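Local coordinates for sugar ABC transporter substrate-binding protein, BlMnBP1 (Bifidobacterium animalis subsp. lactis ATCC 27673, PDB 6I5R) that probably captures manno-oligosaccharides outside the cell for uptake by an ABC importer, and is seen here with mannobiose bound, at residues Val221-Lys226 / Asp390-Val395; Trp203-Ala208 / Gly402-Asn407; Glu227-Asp232 / Asp430-Lys435; Asn394-Ser399 / Gln434-Ala439; Asn210-Pro215 / Thr238-Val243. One frame throughout, in Å; residues are numbered along the deposited sequence.

Interactions 1, 3 and 4 form one cluster around helices 391-399 and 425-443, with the centres of interactions 1 and 4 about 8 Å apart. Interactions 1 and 4 share N394 and V395, and W436 of interaction 4 hydrogen-bonds through NE1 to L222 O of interaction 1. Interactions 3 and 4 both use helix 425-443, their centres about 11 Å apart. Interaction 2 joins this cluster through I403, which touches L222, F229 and W436, and it lies near the sugar pocket: the side chain of Q205 is about 5 Å from a bound mannose. Interaction 5 packs against interaction 2, with centres about 12 Å apart, and has no touch with interaction 4.

Interaction 1 (Val221-Lys226 / Asp390-Val395); sequences VLPTTK and DLLANV. With ZN (zinc ion), chain J.
T224 N, from a residue whose methyl packs on L391, is one of two donors that grip V221 O: it bonds at 3.0 Å, while T225 OG1 reaches V221 O at 2.7 Å from the opposite face of the carbonyl plane. This turn belongs to the region of helix 217-224, and the contact is a helix-helix packing within the periplasmic binding protein fold, with helix 391-399 as the partner. The compact ring of P223, wedged against helix 391-399, lets the backbones come close, with P223 CB 3.7 Å from L392 CA, and its nitrogen, having no hydrogen to give, suits a kink in the helix. T224 CG2 meets L391 CD2 at 3.6 Å, the two side chains at about a right angle; T224 OG1 is engaged with Q220 O. L392 keeps CG anti to its backbone N (chi1 176°), and its CD1 touches L222 CD2 at 3.7 Å. V395 CG2 packs against P223 O. A zinc site sits at the start of helix 391-399. D390 binds the ion through both carboxylate oxygens, with D107 and S109 as further ligands. N394 OD1 binds zinc at 2.3 Å, and N394 ND2 donates to D390 OD2 from above the carboxylate plane.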
# COMPACT_ATOMS: atom_id res chain seq x y z
N VAL A 221 6.11 -5.00 18.03
CA VAL A 221 7.49 -4.66 18.37
C VAL A 221 7.76 -3.18 18.15
O VAL A 221 8.28 -2.48 19.03
CB VAL A 221 8.47 -5.52 17.55
CG1 VAL A 221 9.93 -5.11 17.86
CG2 VAL A 221 8.24 -7.00 17.81
N LEU A 222 7.47 -2.69 16.95
CA LEU A 222 7.77 -1.31 16.59
C LEU A 222 7.28 -0.29 17.61
O LEU A 222 8.09 0.54 18.05
CB LEU A 222 7.19 -1.02 15.20
CG LEU A 222 7.36 0.38 14.59
CD1 LEU A 222 8.79 0.71 14.37
CD2 LEU A 222 6.60 0.46 13.24
N PRO A 223 6.00 -0.28 18.01
CA PRO A 223 5.53 0.74 18.95
C PRO A 223 5.92 0.49 20.39
O PRO A 223 5.64 1.35 21.24
CB PRO A 223 4.00 0.71 18.76
CG PRO A 223 3.72 -0.71 18.38
CD PRO A 223 4.89 -1.10 17.49
N THR A 224 6.58 -0.62 20.71
CA THR A 224 7.11 -0.83 22.04
C THR A 224 8.63 -0.76 22.10
O THR A 224 9.19 -0.97 23.17
CB THR A 224 6.65 -2.18 22.61
OG1 THR A 224 7.13 -3.24 21.78
CG2 THR A 224 5.14 -2.27 22.69
N THR A 225 9.29 -0.45 20.97
CA THR A 225 10.75 -0.37 20.87
C THR A 225 11.18 1.09 20.76
O THR A 225 10.73 1.79 19.85
CB THR A 225 11.25 -1.14 19.65
OG1 THR A 225 10.84 -2.51 19.77
CG2 THR A 225 12.77 -1.02 19.49
N LYS A 226 12.06 1.55 21.65
CA LYS A 226 12.34 2.98 21.68
C LYS A 226 13.14 3.47 20.47
O LYS A 226 12.93 4.60 20.01
CB LYS A 226 13.09 3.34 22.95
CG LYS A 226 12.16 3.62 24.08
CD LYS A 226 12.92 3.65 25.38
CE LYS A 226 12.01 4.07 26.54
NZ LYS A 226 12.71 4.11 27.85
N ASP A 390 -4.39 0.16 19.44
CA ASP A 390 -4.23 1.57 19.14
C ASP A 390 -2.81 2.06 19.37
O ASP A 390 -2.51 3.24 19.12
CB ASP A 390 -5.21 2.38 20.01
CG ASP A 390 -5.36 3.80 19.54
OD1 ASP A 390 -5.18 4.05 18.33
OD2 ASP A 390 -5.65 4.69 20.37
N LEU A 391 -1.92 1.19 19.84
CA LEU A 391 -0.62 1.65 20.29
C LEU A 391 0.22 2.18 19.13
O LEU A 391 0.85 3.24 19.25
CB LEU A 391 0.11 0.50 21.00
CG LEU A 391 1.45 0.94 21.55
CD1 LEU A 391 1.26 1.94 22.68
CD2 LEU A 391 2.27 -0.24 22.01
N LEU A 392 0.22 1.49 18.00
CA LEU A 392 1.02 1.97 16.87
C LEU A 392 0.50 3.32 16.38
O LEU A 392 1.29 4.23 16.11
CB LEU A 392 1.03 0.96 15.72
CG LEU A 392 1.78 1.46 14.47
CD1 LEU A 392 3.30 1.53 14.66
CD2 LEU A 392 1.39 0.55 13.30
N ALA A 393 -0.82 3.45 16.25
CA ALA A 393 -1.36 4.71 15.76
C ALA A 393 -0.98 5.87 16.67
O ALA A 393 -0.65 6.97 16.20
CB ALA A 393 -2.88 4.61 15.62
N ASN A 394 -0.97 5.62 17.99
CA ASN A 394 -0.73 6.67 18.96
C ASN A 394 0.75 7.04 19.05
O ASN A 394 1.09 8.22 19.17
CB ASN A 394 -1.25 6.22 20.32
CG ASN A 394 -2.76 6.15 20.37
OD1 ASN A 394 -3.48 6.48 19.40
ND2 ASN A 394 -3.26 5.65 21.48
N VAL A 395 1.63 6.06 19.01
CA VAL A 395 3.05 6.38 18.96
C VAL A 395 3.37 7.10 17.66
O VAL A 395 4.21 8.01 17.62
CB VAL A 395 3.90 5.10 19.11
CG1 VAL A 395 5.38 5.38 18.86
CG2 VAL A 395 3.66 4.46 20.49
ZN ZN J . -5.66 6.14 18.83
O HOH W 1 -5.36 7.11 20.71

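Interaction 2 (Trp203-Ala208 / Gly402-Asn407); sequences WDQYIA and GINNGN
D204 reaches across to the backbone of I403 and N404, making contact from CB to OD2. Its CB lies 3.3 Å from N404 N. CG, anti to the carbonyl carbon (chi1 -70°), comes to 3.5 Å from N404 N and carries the carboxylate toward the turn. At the tip, OD2 accepts from N404 N at 2.9 Å in a nearly straight bond (172°) on the anti side, somewhat out of the carboxylate plane, and the same oxygen forms a salt bridge with K410 NZ. OD1 is held by Y244 OH. Both buried oxygens are thus gripped, and the short aspartate does so close to its backbone. What it pins is a type II beta turn from G402 to N405, in the loop before helix 409-420. N404 takes the third place of that turn with positive phi, which asparagine tolerates better than most residues. Its OD1 lies 3.3 Å from Q205 CG, the two side chains crossing at about a right angle. One water ties their ends, accepting from Q205 NE2 and donating to N404 OD1 at 3.1 Å. I207 CD1 touches I403 CG2 at 3.7 Å, and both isoleucines pack on Y244 of helix 239-252.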
# COMPACT_ATOMS: atom_id res chain seq x y z
N TRP A 203 8.15 3.52 0.99
CA TRP A 203 9.31 2.86 1.59
C TRP A 203 9.01 2.34 2.98
O TRP A 203 9.65 1.38 3.43
CB TRP A 203 10.49 3.83 1.60
CG TRP A 203 11.11 3.94 0.25
CD1 TRP A 203 10.66 4.68 -0.80
CD2 TRP A 203 12.27 3.24 -0.22
NE1 TRP A 203 11.50 4.51 -1.90
CE2 TRP A 203 12.49 3.62 -1.56
CE3 TRP A 203 13.15 2.32 0.37
CZ2 TRP A 203 13.55 3.11 -2.32
CZ3 TRP A 203 14.21 1.83 -0.38
CH2 TRP A 203 14.38 2.22 -1.71
N ASP A 204 8.01 2.91 3.67
CA ASP A 204 7.63 2.40 4.98
C ASP A 204 6.99 1.01 4.90
O ASP A 204 6.84 0.35 5.92
CB ASP A 204 6.63 3.34 5.67
CG ASP A 204 7.24 4.67 6.12
OD1 ASP A 204 8.47 4.84 6.09
OD2 ASP A 204 6.46 5.56 6.53
N GLN A 205 6.61 0.58 3.70
CA GLN A 205 5.94 -0.70 3.54
C GLN A 205 6.88 -1.88 3.66
O GLN A 205 6.40 -3.02 3.69
CB GLN A 205 5.23 -0.74 2.19
CG GLN A 205 4.13 0.30 2.08
CD GLN A 205 3.50 0.38 0.71
OE1 GLN A 205 3.87 -0.35 -0.21
NE2 GLN A 205 2.53 1.29 0.56
N TYR A 206 8.18 -1.63 3.73
CA TYR A 206 9.16 -2.70 3.73
C TYR A 206 9.82 -2.95 5.07
O TYR A 206 10.56 -3.94 5.21
CB TYR A 206 10.27 -2.39 2.71
CG TYR A 206 9.70 -2.21 1.34
CD1 TYR A 206 9.11 -1.01 0.98
CD2 TYR A 206 9.69 -3.22 0.43
CE1 TYR A 206 8.53 -0.84 -0.24
CE2 TYR A 206 9.12 -3.05 -0.80
CZ TYR A 206 8.56 -1.85 -1.15
OH TYR A 206 7.97 -1.70 -2.39
N ILE A 207 9.59 -2.09 6.05
CA ILE A 207 10.49 -2.06 7.19
C ILE A 207 10.12 -3.03 8.30
O ILE A 207 10.90 -3.18 9.24
CB ILE A 207 10.55 -0.65 7.81
CG1 ILE A 207 9.18 -0.23 8.33
CG2 ILE A 207 11.05 0.36 6.79
CD1 ILE A 207 9.23 0.81 9.45
N ALA A 208 8.96 -3.68 8.22
CA ALA A 208 8.50 -4.57 9.28
C ALA A 208 8.65 -5.99 8.82
O ALA A 208 9.77 -6.56 8.90
CB ALA A 208 7.07 -4.16 9.68
N GLY A 402 4.68 9.10 11.32
CA GLY A 402 3.72 8.64 10.34
C GLY A 402 4.24 7.46 9.55
O GLY A 402 4.19 7.45 8.31
N ILE A 403 4.72 6.46 10.28
CA ILE A 403 5.22 5.23 9.68
C ILE A 403 4.08 4.48 9.01
O ILE A 403 3.14 4.05 9.69
CB ILE A 403 5.91 4.35 10.73
CG1 ILE A 403 7.12 5.09 11.30
CG2 ILE A 403 6.26 2.99 10.13
CD1 ILE A 403 8.26 5.28 10.31
N ASN A 404 4.17 4.30 7.70
CA ASN A 404 3.17 3.57 6.92
C ASN A 404 1.79 4.20 7.07
O ASN A 404 0.77 3.51 6.95
CB ASN A 404 3.16 2.08 7.32
CG ASN A 404 2.81 1.17 6.16
OD1 ASN A 404 3.22 1.40 5.02
ND2 ASN A 404 2.04 0.13 6.45
N ASN A 405 1.74 5.51 7.30
CA ASN A 405 0.49 6.21 7.58
C ASN A 405 0.58 7.64 7.05
O ASN A 405 0.29 8.61 7.76
CB ASN A 405 0.18 6.19 9.08
CG ASN A 405 -1.25 6.60 9.38
OD1 ASN A 405 -1.48 7.59 10.09
ND2 ASN A 405 -2.22 5.84 8.85
N GLY A 406 1.04 7.79 5.81
CA GLY A 406 0.88 9.03 5.08
C GLY A 406 2.11 9.91 4.93
O GLY A 406 2.12 10.77 4.04
N ASN A 407 3.15 9.73 5.74
CA ASN A 407 4.23 10.74 5.78
C ASN A 407 5.37 10.31 4.85
O ASN A 407 6.31 9.63 5.24
CB ASN A 407 4.73 10.99 7.21
CG ASN A 407 5.89 12.03 7.26
OD1 ASN A 407 6.43 12.45 6.23
ND2 ASN A 407 6.26 12.43 8.47
O HOH W 2 2.41 3.26 2.73

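Interaction 3 (Glu227-Asp232 / Asp430-Lys435); sequences EPFKKD and DEWNQK. With ZN (zinc ion), chain E.
N433 holds CG anti to its carbonyl carbon (chi1 -82°), and F229 holds its own CG in the same sense, bringing the amide and the ring together at the type I beta turn from E227 to K230. P228 suits the second place of that turn. N433 OD1 accepts from F229 N at 2.9 Å (153°), the N-H lying in the carbonyl plane on a lone pair. The other half of the amide, N433 ND2, donates to a water at 2.9 Å. That water in turn donates to D430 OD1 at 2.8 Å and to E227 OE2 at 3.2 Å; the two carboxylate oxygens are 4.2 Å apart, and a water donating to both probably eases their repulsion. An alanine in place of N433 would probably leave F229 N without its acceptor and the water without its amide donor. The F229 ring makes a T-shaped stack with W432, whose edge points at its face: six-membered centroids are 5.5 Å apart and planes 86° apart. W432 CE3 stands over the centre of that face, and P228 CG lies over the opposite one. The turn is thus fastened to helix 425-443, while W432 also packs on Y244 of helix 239-252 and on K410, I411 and I414 of helix 409-420.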
# COMPACT_ATOMS: atom_id res chain seq x y z
N GLU A 227 14.08 2.67 19.96
CA GLU A 227 14.92 3.10 18.84
C GLU A 227 14.91 2.04 17.74
O GLU A 227 15.93 1.39 17.44
CB GLU A 227 16.34 3.39 19.31
CG GLU A 227 16.47 4.54 20.29
CD GLU A 227 17.92 5.00 20.44
OE1 GLU A 227 18.73 4.29 21.11
OE2 GLU A 227 18.27 6.04 19.85
N PRO A 228 13.77 1.91 17.05
CA PRO A 228 13.64 0.85 16.03
C PRO A 228 14.38 1.13 14.73
O PRO A 228 14.49 0.22 13.90
CB PRO A 228 12.13 0.77 15.79
CG PRO A 228 11.63 2.19 16.10
CD PRO A 228 12.53 2.69 17.22
N PHE A 229 14.85 2.34 14.52
CA PHE A 229 15.51 2.70 13.28
C PHE A 229 17.02 2.56 13.35
O PHE A 229 17.69 2.76 12.33
CB PHE A 229 15.09 4.11 12.90
CG PHE A 229 13.60 4.27 12.90
CD1 PHE A 229 12.82 3.56 12.00
CD2 PHE A 229 12.98 5.09 13.81
CE1 PHE A 229 11.42 3.71 11.99
CE2 PHE A 229 11.61 5.23 13.82
CZ PHE A 229 10.83 4.54 12.91
N LYS A 230 17.54 2.14 14.50
CA LYS A 230 18.96 1.89 14.64
C LYS A 230 19.37 0.67 13.83
O LYS A 230 18.60 -0.26 13.59
CB LYS A 230 19.33 1.68 16.12
CG LYS A 230 18.86 0.38 16.74
CD LYS A 230 19.31 0.28 18.22
CE LYS A 230 20.87 0.27 18.37
NZ LYS A 230 21.49 -1.00 17.92
N LYS A 231 20.64 0.68 13.42
CA LYS A 231 21.22 -0.49 12.78
C LYS A 231 21.16 -1.68 13.73
O LYS A 231 21.44 -1.55 14.93
CB LYS A 231 22.67 -0.20 12.39
CG LYS A 231 23.39 -1.34 11.67
CD LYS A 231 24.90 -1.10 11.59
CE LYS A 231 25.31 0.13 10.76
NZ LYS A 231 26.82 0.28 10.82
N ASP A 232 20.82 -2.84 13.18
CA ASP A 232 20.79 -4.08 13.94
C ASP A 232 22.21 -4.63 13.98
O ASP A 232 22.77 -4.99 12.95
CB ASP A 232 19.82 -5.09 13.32
CG ASP A 232 19.72 -6.36 14.13
OD1 ASP A 232 19.13 -6.32 15.23
OD2 ASP A 232 20.28 -7.39 13.69
N ASP A 430 19.03 8.47 13.66
CA ASP A 430 19.12 8.93 15.04
C ASP A 430 18.08 10.00 15.34
O ASP A 430 17.46 9.97 16.41
CB ASP A 430 20.53 9.45 15.34
CG ASP A 430 20.71 9.83 16.80
OD1 ASP A 430 20.36 9.02 17.69
OD2 ASP A 430 21.21 10.94 17.04
N GLU A 431 17.87 10.94 14.42
CA GLU A 431 16.81 11.94 14.62
C GLU A 431 15.46 11.26 14.79
O GLU A 431 14.70 11.57 15.72
CB GLU A 431 16.75 12.93 13.46
CG GLU A 431 15.84 14.14 13.76
CD GLU A 431 15.40 14.92 12.52
OE1 GLU A 431 15.72 14.58 11.35
OE2 GLU A 431 14.70 15.93 12.72
N TRP A 432 15.11 10.33 13.90
CA TRP A 432 13.84 9.63 14.05
C TRP A 432 13.77 8.86 15.36
O TRP A 432 12.73 8.83 16.01
CB TRP A 432 13.61 8.67 12.87
CG TRP A 432 13.56 9.25 11.49
CD1 TRP A 432 13.91 10.51 11.09
CD2 TRP A 432 13.13 8.56 10.31
NE1 TRP A 432 13.72 10.63 9.74
CE2 TRP A 432 13.26 9.45 9.23
CE3 TRP A 432 12.66 7.26 10.06
CZ2 TRP A 432 12.93 9.09 7.93
CZ3 TRP A 432 12.34 6.91 8.78
CH2 TRP A 432 12.47 7.81 7.72
N ASN A 433 14.85 8.16 15.74
CA ASN A 433 14.80 7.36 16.96
C ASN A 433 14.47 8.21 18.18
O ASN A 433 13.76 7.76 19.08
CB ASN A 433 16.14 6.64 17.17
CG ASN A 433 16.24 5.38 16.35
OD1 ASN A 433 15.24 4.72 16.10
ND2 ASN A 433 17.46 5.03 15.95
N GLN A 434 15.02 9.43 18.26
CA GLN A 434 14.80 10.25 19.45
C GLN A 434 13.34 10.70 19.55
O GLN A 434 12.74 10.70 20.64
CB GLN A 434 15.80 11.42 19.43
CG GLN A 434 17.22 10.95 19.72
CD GLN A 434 18.36 11.81 19.16
OE1 GLN A 434 18.14 12.82 18.48
NE2 GLN A 434 19.59 11.39 19.46
N LYS A 435 12.73 11.02 18.41
CA LYS A 435 11.32 11.38 18.39
C LYS A 435 10.45 10.17 18.69
O LYS A 435 9.47 10.27 19.43
CB LYS A 435 10.93 11.99 17.05
CG LYS A 435 11.56 13.38 16.83
CD LYS A 435 11.19 14.04 15.51
CE LYS A 435 11.92 15.39 15.38
NZ LYS A 435 11.75 15.99 14.02
ZN ZN E . 13.72 16.29 11.04
O HOH W 3 19.86 6.29 17.06
O HOH W 4 12.30 17.69 11.65

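Interaction 4 (Asn394-Ser399 / Gln434-Ala439); sequences NVNSDS and QKWAKA. With ZN (zinc ion), chain J.
V395 CG1 sits over the face of the W436 six-membered ring, 3.5 Å from its centroid and 12° off the normal, a CH-pi contact. It lies at a helix-helix crossing, where segments 394-399 and 434-439 approach to 8.3 Å between axes, their directions 128° apart. Small residues allow this closeness: A439 CB nestles on the opposing backbone, 3.5 Å from S399 N and close to V395 O, where a larger side chain would have little room. S399 CB touches both A439 CB and W436 CE3. The next shell fixes these groups. S399 OG, turned between the backbone N and the carbonyl carbon (chi1 74°), donates to N396 O at 2.9 Å and also takes up L401 N, so this buried hydroxyl is satisfied. N396 OD1 meets the indole edge in its plane at W436 CZ3, 3.7 Å away, with the amide nearly perpendicular to the ring, and accepts from I403 N. W436 NE1 hydrogen-bonds to L222 O, anchoring the indole to helix 217-224. An alanine instead of W436 would probably leave L222 O without this donor and open a gap beside V395 CG1. Farther out, N443 ND2 clamps both sides of the crossing, hydrogen-bonding to D398 OD2 and to A439 O.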
# COMPACT_ATOMS: atom_id res chain seq x y z
N ASN A 394 -0.97 5.62 17.99
CA ASN A 394 -0.73 6.67 18.96
C ASN A 394 0.75 7.04 19.05
O ASN A 394 1.09 8.22 19.17
CB ASN A 394 -1.25 6.22 20.32
CG ASN A 394 -2.76 6.15 20.37
OD1 ASN A 394 -3.48 6.48 19.40
ND2 ASN A 394 -3.26 5.65 21.48
N VAL A 395 1.63 6.06 19.01
CA VAL A 395 3.05 6.38 18.96
C VAL A 395 3.37 7.10 17.66
O VAL A 395 4.21 8.01 17.62
CB VAL A 395 3.90 5.10 19.11
CG1 VAL A 395 5.38 5.38 18.86
CG2 VAL A 395 3.66 4.46 20.49
N ASN A 396 2.74 6.66 16.57
CA ASN A 396 2.95 7.27 15.26
C ASN A 396 2.56 8.74 15.29
O ASN A 396 3.30 9.61 14.80
CB ASN A 396 2.09 6.55 14.24
CG ASN A 396 2.87 6.00 13.12
OD1 ASN A 396 3.99 6.45 12.84
ND2 ASN A 396 2.27 5.03 12.43
N SER A 397 1.38 9.03 15.81
CA SER A 397 0.92 10.40 15.92
C SER A 397 1.85 11.23 16.81
O SER A 397 2.34 12.30 16.40
CB SER A 397 -0.51 10.40 16.45
OG SER A 397 -0.94 11.70 16.74
N ASP A 398 2.16 10.74 18.01
CA ASP A 398 2.96 11.55 18.92
C ASP A 398 4.40 11.74 18.42
O ASP A 398 5.02 12.78 18.68
CB ASP A 398 2.93 10.92 20.31
CG ASP A 398 1.54 10.97 20.98
OD1 ASP A 398 0.64 11.79 20.56
OD2 ASP A 398 1.35 10.17 21.95
N SER A 399 4.95 10.76 17.69
CA SER A 399 6.28 10.87 17.15
C SER A 399 6.34 11.81 15.96
O SER A 399 7.44 12.29 15.63
CB SER A 399 6.78 9.51 16.68
OG SER A 399 6.12 9.15 15.48
N GLN A 434 15.02 9.43 18.26
CA GLN A 434 14.80 10.25 19.45
C GLN A 434 13.34 10.70 19.55
O GLN A 434 12.74 10.70 20.64
CB GLN A 434 15.80 11.42 19.43
CG GLN A 434 17.22 10.95 19.72
CD GLN A 434 18.36 11.81 19.16
OE1 GLN A 434 18.14 12.82 18.48
NE2 GLN A 434 19.59 11.39 19.46
N LYS A 435 12.73 11.02 18.41
CA LYS A 435 11.32 11.38 18.39
C LYS A 435 10.45 10.17 18.69
O LYS A 435 9.47 10.27 19.43
CB LYS A 435 10.93 11.99 17.05
CG LYS A 435 11.56 13.38 16.83
CD LYS A 435 11.19 14.04 15.51
CE LYS A 435 11.92 15.39 15.38
NZ LYS A 435 11.75 15.99 14.02
N TRP A 436 10.79 9.01 18.11
CA TRP A 436 10.03 7.80 18.38
C TRP A 436 10.19 7.38 19.82
O TRP A 436 9.22 7.00 20.48
CB TRP A 436 10.51 6.68 17.47
CG TRP A 436 9.66 5.49 17.45
CD1 TRP A 436 9.85 4.35 18.15
CD2 TRP A 436 8.52 5.29 16.63
NE1 TRP A 436 8.87 3.44 17.84
CE2 TRP A 436 8.04 4.00 16.91
CE3 TRP A 436 7.83 6.08 15.72
CZ2 TRP A 436 6.91 3.48 16.31
CZ3 TRP A 436 6.73 5.57 15.12
CH2 TRP A 436 6.26 4.29 15.42
N ALA A 437 11.42 7.46 20.34
CA ALA A 437 11.70 7.01 21.69
C ALA A 437 10.86 7.77 22.71
O ALA A 437 10.36 7.16 23.66
CB ALA A 437 13.20 7.15 21.96
N LYS A 438 10.64 9.08 22.50
CA LYS A 438 9.79 9.85 23.40
C LYS A 438 8.35 9.41 23.27
O LYS A 438 7.62 9.32 24.26
CB LYS A 438 9.93 11.35 23.12
CG LYS A 438 11.21 11.90 23.75
CD LYS A 438 11.68 13.23 23.16
CE LYS A 438 10.74 14.37 23.46
NZ LYS A 438 11.51 15.67 23.18
N ALA A 439 7.91 9.12 22.04
CA ALA A 439 6.54 8.73 21.80
C ALA A 439 6.24 7.35 22.38
O ALA A 439 5.14 7.11 22.90
CB ALA A 439 6.25 8.77 20.30
ZN ZN J . -5.66 6.14 18.83
O HOH W 1 -5.36 7.11 20.71

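Interaction 5 (Asn210-Pro215 / Thr238-Val243); sequences NATGDP and THPYAV. With ZN (zinc ion), chain D.
A211 O, in the last turn of helix 209-212, accepts from H239 N at 2.9 Å (164°), the donor 43° above the carbonyl plane, where the chain enters helix 239-252 with H239 at positive phi. Alanine suits this close approach. Its CB rests 3.6 Å from H239 O and also touches V243 CG2, a turn further into the helix. T212 divides its two branches. CG2 lies over the centre of the H239 ring, 3.9 Å from the centroid, a CH-pi contact in which the side chains cross at about a right angle. OG1 accepts from D214 N at 3.0 Å, forming an ST turn, and bonds back to A208 O. The imidazole is fixed at both nitrogens: ND1 donates in the ring plane to T238 OG1 at 2.9 Å, and NE2 binds a zinc ion at 2.0 Å. With its proton on ND1, H239 can offer the NE2 lone pair to the metal. T238 OG1 is itself bonded to A235 O, a second-shell tie that is likely to steady the ring. Around the contact, P240 packs on F217 of helix 217-224 and on I207; A211 and V243 both meet I307, and N210 OD1 accepts from T316 N of strand 314-325.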
# COMPACT_ATOMS: atom_id res chain seq x y z
N ASN A 210 8.92 -7.44 5.97
CA ASN A 210 9.90 -7.69 4.92
C ASN A 210 11.31 -7.62 5.45
O ASN A 210 12.18 -8.37 4.99
CB ASN A 210 9.78 -6.68 3.79
CG ASN A 210 8.62 -6.94 2.93
OD1 ASN A 210 7.50 -7.10 3.41
ND2 ASN A 210 8.88 -7.05 1.62
N ALA A 211 11.57 -6.67 6.33
CA ALA A 211 12.93 -6.44 6.80
C ALA A 211 13.27 -7.27 8.03
O ALA A 211 14.45 -7.37 8.38
CB ALA A 211 13.17 -4.96 7.08
N THR A 212 12.28 -7.89 8.68
CA THR A 212 12.54 -8.59 9.93
C THR A 212 12.12 -10.05 9.95
O THR A 212 12.57 -10.78 10.82
CB THR A 212 11.84 -7.92 11.13
OG1 THR A 212 10.41 -8.07 11.02
CG2 THR A 212 12.23 -6.46 11.25
N GLY A 213 11.25 -10.46 9.04
CA GLY A 213 10.61 -11.76 9.09
C GLY A 213 9.60 -11.95 10.20
O GLY A 213 9.06 -13.05 10.34
N ASP A 214 9.30 -10.91 10.97
CA ASP A 214 8.44 -11.06 12.14
C ASP A 214 7.05 -10.47 11.90
O ASP A 214 6.92 -9.24 11.82
CB ASP A 214 9.12 -10.38 13.33
CG ASP A 214 8.34 -10.46 14.61
OD1 ASP A 214 7.29 -11.11 14.64
OD2 ASP A 214 8.81 -9.85 15.61
N PRO A 215 6.01 -11.29 11.78
CA PRO A 215 4.66 -10.74 11.57
C PRO A 215 4.16 -9.86 12.69
O PRO A 215 3.21 -9.11 12.50
CB PRO A 215 3.79 -12.00 11.44
CG PRO A 215 4.75 -13.07 10.98
CD PRO A 215 6.01 -12.76 11.73
N THR A 238 19.55 -6.04 7.82
CA THR A 238 18.13 -6.28 8.05
C THR A 238 17.54 -5.13 8.86
O THR A 238 18.22 -4.17 9.22
CB THR A 238 17.86 -7.60 8.80
OG1 THR A 238 18.35 -7.48 10.15
CG2 THR A 238 18.56 -8.72 8.06
N HIS A 239 16.25 -5.28 9.18
CA HIS A 239 15.49 -4.35 10.00
C HIS A 239 15.28 -3.01 9.27
O HIS A 239 15.80 -2.82 8.17
CB HIS A 239 16.21 -4.14 11.32
CG HIS A 239 15.94 -5.23 12.30
ND1 HIS A 239 16.41 -6.51 12.13
CD2 HIS A 239 15.16 -5.26 13.41
CE1 HIS A 239 15.97 -7.28 13.11
NE2 HIS A 239 15.23 -6.53 13.92
N PRO A 240 14.48 -2.09 9.86
CA PRO A 240 14.15 -0.87 9.11
C PRO A 240 15.36 -0.09 8.62
O PRO A 240 15.33 0.46 7.51
CB PRO A 240 13.29 -0.08 10.09
CG PRO A 240 12.59 -1.17 10.87
CD PRO A 240 13.63 -2.26 11.05
N TYR A 241 16.43 0.01 9.42
CA TYR A 241 17.63 0.73 8.99
C TYR A 241 18.08 0.30 7.60
O TYR A 241 18.47 1.13 6.78
CB TYR A 241 18.74 0.51 10.04
CG TYR A 241 20.08 1.11 9.71
CD1 TYR A 241 20.98 0.43 8.91
CD2 TYR A 241 20.46 2.36 10.21
CE1 TYR A 241 22.21 0.98 8.59
CE2 TYR A 241 21.69 2.92 9.89
CZ TYR A 241 22.57 2.20 9.09
OH TYR A 241 23.81 2.69 8.76
N ALA A 242 18.07 -1.01 7.34
CA ALA A 242 18.60 -1.46 6.06
C ALA A 242 17.73 -1.00 4.91
O ALA A 242 18.21 -0.89 3.78
CB ALA A 242 18.73 -2.98 6.04
N VAL A 243 16.44 -0.78 5.16
CA VAL A 243 15.54 -0.34 4.10
C VAL A 243 15.83 1.10 3.74
O VAL A 243 16.04 1.44 2.57
CB VAL A 243 14.08 -0.51 4.54
CG1 VAL A 243 13.11 0.08 3.52
CG2 VAL A 243 13.77 -1.96 4.80
ZN ZN D . 14.98 -7.60 15.57
O HOH W 5 14.97 -9.14 14.27
O HOH W 6 15.71 -9.11 16.02
O HOH W 7 13.63 -6.66 16.18
O HOH W 8 14.74 -8.88 17.42
O HOH W 9 16.90 -6.86 16.44